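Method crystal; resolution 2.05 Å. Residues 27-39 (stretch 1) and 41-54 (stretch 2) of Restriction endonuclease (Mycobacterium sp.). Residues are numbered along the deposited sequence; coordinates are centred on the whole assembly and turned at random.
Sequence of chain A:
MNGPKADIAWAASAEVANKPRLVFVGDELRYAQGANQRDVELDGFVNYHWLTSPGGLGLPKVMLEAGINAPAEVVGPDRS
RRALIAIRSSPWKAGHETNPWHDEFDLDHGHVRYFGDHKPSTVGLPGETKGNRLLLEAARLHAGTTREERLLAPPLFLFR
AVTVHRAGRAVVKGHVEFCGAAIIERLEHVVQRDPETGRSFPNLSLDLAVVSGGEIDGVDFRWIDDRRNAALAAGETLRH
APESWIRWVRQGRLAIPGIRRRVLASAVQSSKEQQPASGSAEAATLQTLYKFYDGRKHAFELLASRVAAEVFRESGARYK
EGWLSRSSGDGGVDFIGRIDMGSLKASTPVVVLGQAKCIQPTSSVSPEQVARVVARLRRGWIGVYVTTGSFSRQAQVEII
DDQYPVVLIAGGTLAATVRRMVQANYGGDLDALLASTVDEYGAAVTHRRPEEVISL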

ATOM      1  N   ASP A  27     -29.701 -19.878  -5.421  1.00 19.23           N
ATOM      2  CA  ASP A  27     -30.897 -20.682  -5.658  1.00 16.53           C
ATOM      3  C   ASP A  27     -30.568 -21.956  -6.425  1.00 14.58           C
ATOM      4  O   ASP A  27     -29.927 -21.915  -7.475  1.00 13.32           O
ATOM      5  CB  ASP A  27     -31.957 -19.876  -6.413  1.00 13.24           C
ATOM      6  CG  ASP A  27     -32.712 -18.917  -5.511  1.00 18.41           C
ATOM      7  OD1 ASP A  27     -32.212 -18.612  -4.409  1.00 21.57           O
ATOM      8  OD2 ASP A  27     -33.807 -18.464  -5.909  1.00 16.14           O
ATOM      9  N   GLU A  28     -31.009 -23.087  -5.885  1.00 14.52           N
ATOM     10  CA  GLU A  28     -30.766 -24.384  -6.501  1.00 17.81           C
ATOM     11  C   GLU A  28     -31.902 -24.754  -7.446  1.00 17.58           C
ATOM     12  O   GLU A  28     -33.029 -25.000  -7.016  1.00 17.40           O
ATOM     13  CB  GLU A  28     -30.586 -25.458  -5.427  1.00 20.37           C
ATOM     14  CG  GLU A  28     -29.360 -25.243  -4.554  1.00 24.70           C
ATOM     15  CD  GLU A  28     -29.290 -26.209  -3.390  1.00 25.91           C
ATOM     16  OE1 GLU A  28     -30.351 -26.710  -2.965  1.00 25.27           O
ATOM     17  OE2 GLU A  28     -28.169 -26.469  -2.900  1.00 27.66           O
ATOM     18  N   LEU A  29     -31.592 -24.793  -8.736  1.00 17.31           N
ATOM     19  CA  LEU A  29     -32.594 -25.030  -9.763  1.00 15.54           C
ATOM     20  C   LEU A  29     -32.404 -26.395 -10.414  1.00 21.50           C
ATOM     21  O   LEU A  29     -31.277 -26.844 -10.618  1.00 20.51           O
ATOM     22  CB  LEU A  29     -32.519 -23.935 -10.826  1.00 15.42           C
ATOM     23  CG  LEU A  29     -32.467 -22.496 -10.307  1.00 14.82           C
ATOM     24  CD1 LEU A  29     -32.235 -21.521 -11.450  1.00 13.35           C
ATOM     25  CD2 LEU A  29     -33.738 -22.147  -9.548  1.00 13.58           C
ATOM     26  N   ARG A  30     -33.514 -27.051 -10.734  1.00 20.94           N
ATOM     27  CA  ARG A  30     -33.476 -28.322 -11.443  1.00 20.59           C
ATOM     28  C   ARG A  30     -33.362 -28.072 -12.940  1.00 19.44           C
ATOM     29  O   ARG A  30     -34.196 -27.378 -13.521  1.00 20.26           O
ATOM     30  CB  ARG A  30     -34.739 -29.131 -11.145  1.00 21.61           C
ATOM     31  CG  ARG A  30     -34.868 -30.417 -11.945  1.00 21.41           C
ATOM     32  CD  ARG A  30     -33.867 -31.466 -11.491  1.00 22.40           C
ATOM     33  NE  ARG A  30     -34.066 -32.738 -12.181  1.00 21.24           N
ATOM     34  CZ  ARG A  30     -33.419 -33.101 -13.284  1.00 24.37           C
ATOM     35  NH1 ARG A  30     -32.520 -32.292 -13.826  1.00 22.88           N
ATOM     36  NH2 ARG A  30     -33.669 -34.276 -13.844  1.00 30.12           N
ATOM     37  N   TYR A  31     -32.328 -28.628 -13.564  1.00 19.96           N
ATOM     38  CA  TYR A  31     -32.150 -28.465 -15.003  1.00 21.66           C
ATOM     39  C   TYR A  31     -32.269 -29.778 -15.765  1.00 22.18           C
ATOM     40  O   TYR A  31     -31.455 -30.685 -15.598  1.00 25.12           O
ATOM     41  CB  TYR A  31     -30.810 -27.799 -15.330  1.00 23.45           C
ATOM     42  CG  TYR A  31     -30.618 -27.564 -16.813  1.00 19.96           C
ATOM     43  CD1 TYR A  31     -31.240 -26.500 -17.450  1.00 17.99           C
ATOM     44  CD2 TYR A  31     -29.825 -28.411 -17.576  1.00 24.27           C
ATOM     45  CE1 TYR A  31     -31.077 -26.281 -18.803  1.00 17.82           C
ATOM     46  CE2 TYR A  31     -29.654 -28.200 -18.933  1.00 23.41           C
ATOM     47  CZ  TYR A  31     -30.283 -27.132 -19.541  1.00 23.70           C
ATOM     48  OH  TYR A  31     -30.119 -26.913 -20.890  1.00 23.69           O
ATOM     49  N   ALA A  32     -33.291 -29.866 -16.609  1.00 27.62           N
ATOM     50  CA  ALA A  32     -33.456 -31.001 -17.506  1.00 32.93           C
ATOM     51  C   ALA A  32     -33.640 -30.494 -18.930  1.00 31.18           C
ATOM     52  O   ALA A  32     -34.487 -29.640 -19.188  1.00 30.11           O
ATOM     53  CB  ALA A  32     -34.642 -31.850 -17.078  1.00 29.91           C
ATOM     54  N   GLN A  33     -32.840 -31.019 -19.853  1.00 38.50           N
ATOM     55  CA  GLN A  33     -32.862 -30.567 -21.242  1.00 38.05           C
ATOM     56  C   GLN A  33     -34.193 -30.861 -21.930  1.00 37.16           C
ATOM     57  O   GLN A  33     -34.519 -30.255 -22.952  1.00 38.70           O
ATOM     58  CB  GLN A  33     -31.712 -31.200 -22.031  1.00 38.34           C
ATOM     59  N   GLY A  34     -34.958 -31.790 -21.365  1.00 34.68           N
ATOM     60  CA  GLY A  34     -36.249 -32.152 -21.919  1.00 34.00           C
ATOM     61  C   GLY A  34     -37.414 -31.643 -21.091  1.00 30.45           C
ATOM     62  O   GLY A  34     -38.574 -31.886 -21.426  1.00 32.68           O
ATOM     63  N   ALA A  35     -37.104 -30.934 -20.009  1.00 30.24           N
ATOM     64  CA  ALA A  35     -38.130 -30.397 -19.122  1.00 27.84           C
ATOM     65  C   ALA A  35     -39.016 -29.388 -19.838  1.00 28.69           C
ATOM     66  O   ALA A  35     -38.586 -28.729 -20.784  1.00 29.22           O
ATOM     67  CB  ALA A  35     -37.495 -29.763 -17.895  1.00 31.76           C
ATOM     68  N   ASN A  36     -40.259 -29.274 -19.382  1.00 31.09           N
ATOM     69  CA  ASN A  36     -41.201 -28.334 -19.972  1.00 28.59           C
ATOM     70  C   ASN A  36     -41.103 -26.956 -19.329  1.00 26.49           C
ATOM     71  O   ASN A  36     -40.249 -26.719 -18.476  1.00 27.79           O
ATOM     72  CB  ASN A  36     -42.631 -28.866 -19.869  1.00 33.38           C
ATOM     73  CG  ASN A  36     -43.084 -29.042 -18.435  1.00 35.15           C
ATOM     74  OD1 ASN A  36     -43.648 -28.128 -17.835  1.00 38.19           O
ATOM     75  ND2 ASN A  36     -42.838 -30.222 -17.877  1.00 35.33           N
ATOM     76  N   GLN A  37     -41.987 -26.054 -19.739  1.00 26.65           N
ATOM     77  CA  GLN A  37     -41.946 -24.676 -19.276  1.00 23.30           C
ATOM     78  C   GLN A  37     -43.215 -24.315 -18.515  1.00 27.29           C
ATOM     79  O   GLN A  37     -43.500 -23.140 -18.283  1.00 28.08           O
ATOM     80  CB  GLN A  37     -41.763 -23.735 -20.465  1.00 22.74           C
ATOM     81  CG  GLN A  37     -40.535 -24.049 -21.304  1.00 24.49           C
ATOM     82  CD  GLN A  37     -40.578 -23.392 -22.669  1.00 27.42           C
ATOM     83  OE1 GLN A  37     -40.551 -24.072 -23.696  1.00 30.47           O
ATOM     84  NE2 GLN A  37     -40.650 -22.066 -22.689  1.00 25.12           N
ATOM     85  N   ARG A  38     -43.971 -25.335 -18.122  1.00 27.12           N
ATOM     86  CA  ARG A  38     -45.238 -25.130 -17.430  1.00 28.85           C
ATOM     87  C   ARG A  38     -45.090 -25.257 -15.917  1.00 29.85           C
ATOM     88  O   ARG A  38     -45.502 -24.370 -15.170  1.00 34.89           O
ATOM     89  CB  ARG A  38     -46.292 -26.116 -17.941  1.00 30.21           C
ATOM     90  N   ASP A  39     -44.500 -26.360 -15.470  1.00 33.03           N
ATOM     91  CA  ASP A  39     -44.342 -26.614 -14.041  1.00 29.91           C
ATOM     92  C   ASP A  39     -43.351 -25.657 -13.382  1.00 30.09           C
ATOM     93  O   ASP A  39     -42.230 -25.481 -13.856  1.00 33.72           O
ATOM     94  CB  ASP A  39     -43.936 -28.070 -13.786  1.00 30.41           C
ATOM     95  CG  ASP A  39     -42.924 -28.581 -14.794  1.00 34.69           C
ATOM     96  OD1 ASP A  39     -42.222 -27.754 -15.413  1.00 35.36           O
ATOM     97  OD2 ASP A  39     -42.833 -29.815 -14.968  1.00 39.93           O
ATOM     98  N   GLU A  41     -42.079 -26.103 -10.545  1.00 26.30           N
ATOM     99  CA  GLU A  41     -41.202 -26.894  -9.693  1.00 28.92           C
ATOM    100  C   GLU A  41     -40.973 -28.271 -10.309  1.00 28.83           C
ATOM    101  O   GLU A  41     -41.868 -28.833 -10.939  1.00 26.40           O
ATOM    102  CB  GLU A  41     -41.806 -27.022  -8.291  1.00 28.00           C
ATOM    103  CG  GLU A  41     -40.887 -27.653  -7.258  1.00 31.40           C
ATOM    104  CD  GLU A  41     -41.466 -27.604  -5.857  1.00 31.63           C
ATOM    105  OE1 GLU A  41     -42.481 -26.902  -5.655  1.00 39.75           O
ATOM    106  OE2 GLU A  41     -40.910 -28.267  -4.956  1.00 33.39           O
ATOM    107  N   LEU A  42     -39.769 -28.806 -10.133  1.00 28.16           N
ATOM    108  CA  LEU A  42     -39.419 -30.098 -10.712  1.00 26.59           C
ATOM    109  C   LEU A  42     -38.415 -30.850  -9.842  1.00 28.23           C
ATOM    110  O   LEU A  42     -37.340 -30.333  -9.534  1.00 29.43           O
ATOM    111  CB  LEU A  42     -38.859 -29.912 -12.124  1.00 26.13           C
ATOM    112  CG  LEU A  42     -38.503 -31.181 -12.898  1.00 25.33           C
ATOM    113  CD1 LEU A  42     -39.721 -32.082 -13.035  1.00 35.72           C
ATOM    114  CD2 LEU A  42     -37.934 -30.832 -14.264  1.00 24.00           C
ATOM    115  N   ASP A  43     -38.777 -32.071  -9.456  1.00 30.69           N
ATOM    116  CA  ASP A  43     -37.937 -32.918  -8.608  1.00 27.95           C
ATOM    117  C   ASP A  43     -37.532 -32.238  -7.301  1.00 25.34           C
ATOM    118  O   ASP A  43     -36.390 -32.356  -6.856  1.00 26.01           O
ATOM    119  CB  ASP A  43     -36.697 -33.401  -9.367  1.00 27.91           C
ATOM    120  CG  ASP A  43     -37.024 -34.454 -10.408  1.00 30.24           C
ATOM    121  OD1 ASP A  43     -37.983 -35.226 -10.193  1.00 35.61           O
ATOM    122  OD2 ASP A  43     -36.323 -34.512 -11.440  1.00 30.76           O
ATOM    123  N   GLY A  44     -38.477 -31.527  -6.693  1.00 24.03           N
ATOM    124  CA  GLY A  44     -38.245 -30.882  -5.414  1.00 22.91           C
ATOM    125  C   GLY A  44     -37.575 -29.527  -5.531  1.00 23.12           C
ATOM    126  O   GLY A  44     -37.338 -28.854  -4.527  1.00 25.89           O
ATOM    127  N   PHE A  45     -37.267 -29.124  -6.759  1.00 25.79           N
ATOM    128  CA  PHE A  45     -36.603 -27.848  -6.999  1.00 23.28           C
ATOM    129  C   PHE A  45     -37.303 -27.047  -8.091  1.00 23.04           C
ATOM    130  O   PHE A  45     -38.082 -27.594  -8.871  1.00 26.92           O
ATOM    131  CB  PHE A  45     -35.133 -28.068  -7.367  1.00 19.84           C
ATOM    132  CG  PHE A  45     -34.299 -28.601  -6.238  1.00 22.93           C
ATOM    133  CD1 PHE A  45     -34.235 -29.963  -5.986  1.00 26.12           C
ATOM    134  CD2 PHE A  45     -33.579 -27.742  -5.426  1.00 19.82           C
ATOM    135  CE1 PHE A  45     -33.469 -30.455  -4.945  1.00 21.86           C
ATOM    136  CE2 PHE A  45     -32.811 -28.228  -4.386  1.00 19.83           C
ATOM    137  CZ  PHE A  45     -32.757 -29.586  -4.146  1.00 19.28           C
ATOM    138  N   VAL A  46     -37.022 -25.750  -8.136  1.00 23.21           N
ATOM    139  CA  VAL A  46     -37.601 -24.872  -9.143  1.00 22.01           C
ATOM    140  C   VAL A  46     -37.125 -25.256 -10.539  1.00 23.66           C
ATOM    141  O   VAL A  46     -35.925 -25.369 -10.788  1.00 23.21           O
ATOM    142  CB  VAL A  46     -37.246 -23.398  -8.875  1.00 25.83           C
ATOM    143  CG1 VAL A  46     -37.759 -22.510 -10.001  1.00 24.60           C
ATOM    144  CG2 VAL A  46     -37.813 -22.952  -7.536  1.00 27.60           C
ATOM    145  N   ASN A  47     -38.077 -25.467 -11.441  1.00 23.92           N
ATOM    146  CA  ASN A  47     -37.763 -25.806 -12.822  1.00 23.76           C
ATOM    147  C   ASN A  47     -37.068 -24.644 -13.525  1.00 23.09           C
ATOM    148  O   ASN A  47     -37.581 -23.525 -13.546  1.00 22.97           O
ATOM    149  CB  ASN A  47     -39.035 -26.202 -13.574  1.00 24.33           C
ATOM    150  CG  ASN A  47     -38.757 -26.687 -14.983  1.00 21.09           C
ATOM    151  OD1 ASN A  47     -37.632 -27.062 -15.315  1.00 23.50           O
ATOM    152  ND2 ASN A  47     -39.786 -26.685 -15.821  1.00 24.21           N
ATOM    153  N   TYR A  48     -35.895 -24.918 -14.088  1.00 22.85           N
ATOM    154  CA  TYR A  48     -35.107 -23.902 -14.776  1.00 20.64           C
ATOM    155  C   TYR A  48     -35.852 -23.308 -15.966  1.00 20.19           C
ATOM    156  O   TYR A  48     -35.953 -22.088 -16.101  1.00 20.72           O
ATOM    157  CB  TYR A  48     -33.769 -24.492 -15.241  1.00 21.90           C
ATOM    158  CG  TYR A  48     -33.008 -23.610 -16.210  1.00 20.88           C
ATOM    159  CD1 TYR A  48     -32.118 -22.648 -15.753  1.00 21.61           C
ATOM    160  CD2 TYR A  48     -33.176 -23.747 -17.585  1.00 18.37           C
ATOM    161  CE1 TYR A  48     -31.421 -21.843 -16.638  1.00 20.36           C
ATOM    162  CE2 TYR A  48     -32.489 -22.947 -18.472  1.00 18.98           C
ATOM    163  CZ  TYR A  48     -31.613 -21.998 -17.996  1.00 18.52           C
ATOM    164  OH  TYR A  48     -30.926 -21.202 -18.884  1.00 17.25           O
ATOM    165  N   HIS A  49     -36.368 -24.179 -16.827  1.00 22.50           N
ATOM    166  CA  HIS A  49     -36.997 -23.750 -18.072  1.00 21.80           C
ATOM    167  C   HIS A  49     -38.256 -22.917 -17.857  1.00 19.59           C
ATOM    168  O   HIS A  49     -38.615 -22.099 -18.702  1.00 20.00           O
ATOM    169  CB  HIS A  49     -37.287 -24.950 -18.975  1.00 19.13           C
ATOM    170  CG  HIS A  49     -36.057 -25.560 -19.574  1.00 20.86           C
ATOM    171  ND1 HIS A  49     -35.333 -24.942 -20.569  1.00 20.84           N
ATOM    172  CD2 HIS A  49     -35.421 -26.726 -19.312  1.00 24.27           C
ATOM    173  CE1 HIS A  49     -34.304 -25.703 -20.899  1.00 21.30           C
ATOM    174  NE2 HIS A  49     -34.335 -26.792 -20.152  1.00 23.15           N
ATOM    175  N   TRP A  50     -38.925 -23.122 -16.728  1.00 22.61           N
ATOM    176  CA  TRP A  50     -40.068 -22.287 -16.388  1.00 23.46           C
ATOM    177  C   TRP A  50     -39.605 -20.913 -15.923  1.00 22.41           C
ATOM    178  O   TRP A  50     -40.190 -19.894 -16.284  1.00 24.86           O
ATOM    179  CB  TRP A  50     -40.926 -22.930 -15.301  1.00 21.97           C
ATOM    180  CG  TRP A  50     -41.941 -21.981 -14.748  1.00 22.22           C
ATOM    181  CD1 TRP A  50     -43.173 -21.708 -15.263  1.00 20.41           C
ATOM    182  CD2 TRP A  50     -41.800 -21.159 -13.583  1.00 24.35           C
ATOM    183  NE1 TRP A  50     -43.813 -20.773 -14.488  1.00 26.65           N
ATOM    184  CE2 TRP A  50     -42.991 -20.418 -13.451  1.00 26.83           C
ATOM    185  CE3 TRP A  50     -40.785 -20.978 -12.639  1.00 22.20           C
ATOM    186  CZ2 TRP A  50     -43.197 -19.514 -12.410  1.00 22.85           C
ATOM    187  CZ3 TRP A  50     -40.990 -20.079 -11.607  1.00 23.17           C
ATOM    188  CH2 TRP A  50     -42.186 -19.359 -11.501  1.00 26.81           C
ATOM    189  N   LEU A  51     -38.553 -20.899 -15.112  1.00 20.32           N
ATOM    190  CA  LEU A  51     -38.034 -19.659 -14.548  1.00 18.95           C
ATOM    191  C   LEU A  51     -37.451 -18.755 -15.630  1.00 18.18           C
ATOM    192  O   LEU A  51     -37.597 -17.535 -15.575  1.00 20.87           O
ATOM    193  CB  LEU A  51     -36.979 -19.965 -13.481  1.00 21.78           C
ATOM    194  CG  LEU A  51     -36.387 -18.782 -12.712  1.00 22.87           C
ATOM    195  CD1 LEU A  51     -37.476 -18.012 -11.979  1.00 22.78           C
ATOM    196  CD2 LEU A  51     -35.318 -19.261 -11.742  1.00 17.64           C
ATOM    197  N   THR A  52     -36.800 -19.361 -16.617  1.00 17.93           N
ATOM    198  CA  THR A  52     -36.146 -18.603 -17.680  1.00 21.42           C
ATOM    199  C   THR A  52     -37.076 -18.322 -18.857  1.00 22.57           C
ATOM    200  O   THR A  52     -36.916 -17.322 -19.558  1.00 21.32           O
ATOM    201  CB  THR A  52     -34.889 -19.325 -18.198  1.00 18.02           C
ATOM    202  OG1 THR A  52     -35.241 -20.638 -18.653  1.00 20.68           O
ATOM    203  CG2 THR A  52     -33.854 -19.437 -17.094  1.00 18.35           C
ATOM    204  N   SER A  53     -38.042 -19.207 -19.075  1.00 20.94           N
ATOM    205  CA  SER A  53     -38.976 -19.055 -20.183  1.00 22.83           C
ATOM    206  C   SER A  53     -40.295 -19.762 -19.902  1.00 24.43           C
ATOM    207  O   SER A  53     -40.531 -20.856 -20.414  1.00 26.57           O
ATOM    208  CB  SER A  53     -38.364 -19.602 -21.473  1.00 20.37           C
ATOM    209  OG  SER A  53     -39.262 -19.463 -22.559  1.00 24.28           O
ATOM    210  N   PRO A  54     -41.164 -19.132 -19.097  1.00 23.51           N
ATOM    211  CA  PRO A  54     -42.449 -19.725 -18.707  1.00 24.48           C
ATOM    212  C   PRO A  54     -43.341 -20.018 -19.911  1.00 29.35           C
ATOM    213  O   PRO A  54     -43.289 -19.294 -20.906  1.00 34.60           O
ATOM    214  CB  PRO A  54     -43.079 -18.644 -17.821  1.00 25.63           C
ATOM    215  CG  PRO A  54     -42.404 -17.379 -18.224  1.00 24.75           C
ATOM    216  CD  PRO A  54     -41.004 -17.767 -18.569  1.00 21.21           C
TER
HETATM  217  O   HOH W   1     -35.043 -24.413  -5.832  1.00 20.62           O
HETATM  218  O   HOH W   2     -35.325 -27.670 -16.270  1.00 24.58           O

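The backbone sets the frame. Strand 28-30 runs beside residues 45-47 in parallel register, and Arg30 uses both of its backbone groups: Arg30 N donates to Val46 O at 2.9 Å, and Tyr48 N donates to Arg30 O at 3.0 Å. Farther toward the start of the strand, direct pairing gives way to water 1, which donates to Glu28 O at 2.4 Å and accepts a weak bond from Val46 N at 3.3 Å.

Among polar side chains, Asn47 does the most. Sitting at the N-cap, it accepts a weak capping bond from His49 N through OD1 (3.5 Å), while its amide reaches the loop: Asn47 ND2 donates to Asn36 O at 2.7 Å and, weakly, to Asp39 OD1, also at 2.7 Å. An amide suits this place because it can accept and donate from one short side chain. Water 2 donates to both Asn47 OD1 (2.6 Å) and Arg30 O (3.0 Å). The loop is itself braced, with Asn36 OD1 accepting from Arg38 N at 2.8 Å and Asp39 N at 3.1 Å. Beyond the helix, the extended Gln37 side chain brings NE2 to Ser53 O at 2.6 Å, nearly straight at 172°.

One salt bridge joins the stretches, Arg30 NE to Asp43 OD2 at 3.0 Å. Asp43 lies within the type I' turn 42-45, and the aliphatic part of Arg30 packs on Leu42, CG to CG at 3.8 Å.

Apolar packing fills the remainder. Leu29 is buried, its CD2 3.8 Å from Val46 CB and its CD1 3.8 Å from Leu51 CD2, so one branched side chain touches both strand and helix. Tyr31 turns its ring edge to the face of Tyr48, planes at 79°. Ala35, buried, points its CB toward the other stretch, 3.8 Å from Leu42 CD2 and 3.9 Å from His49 CD2.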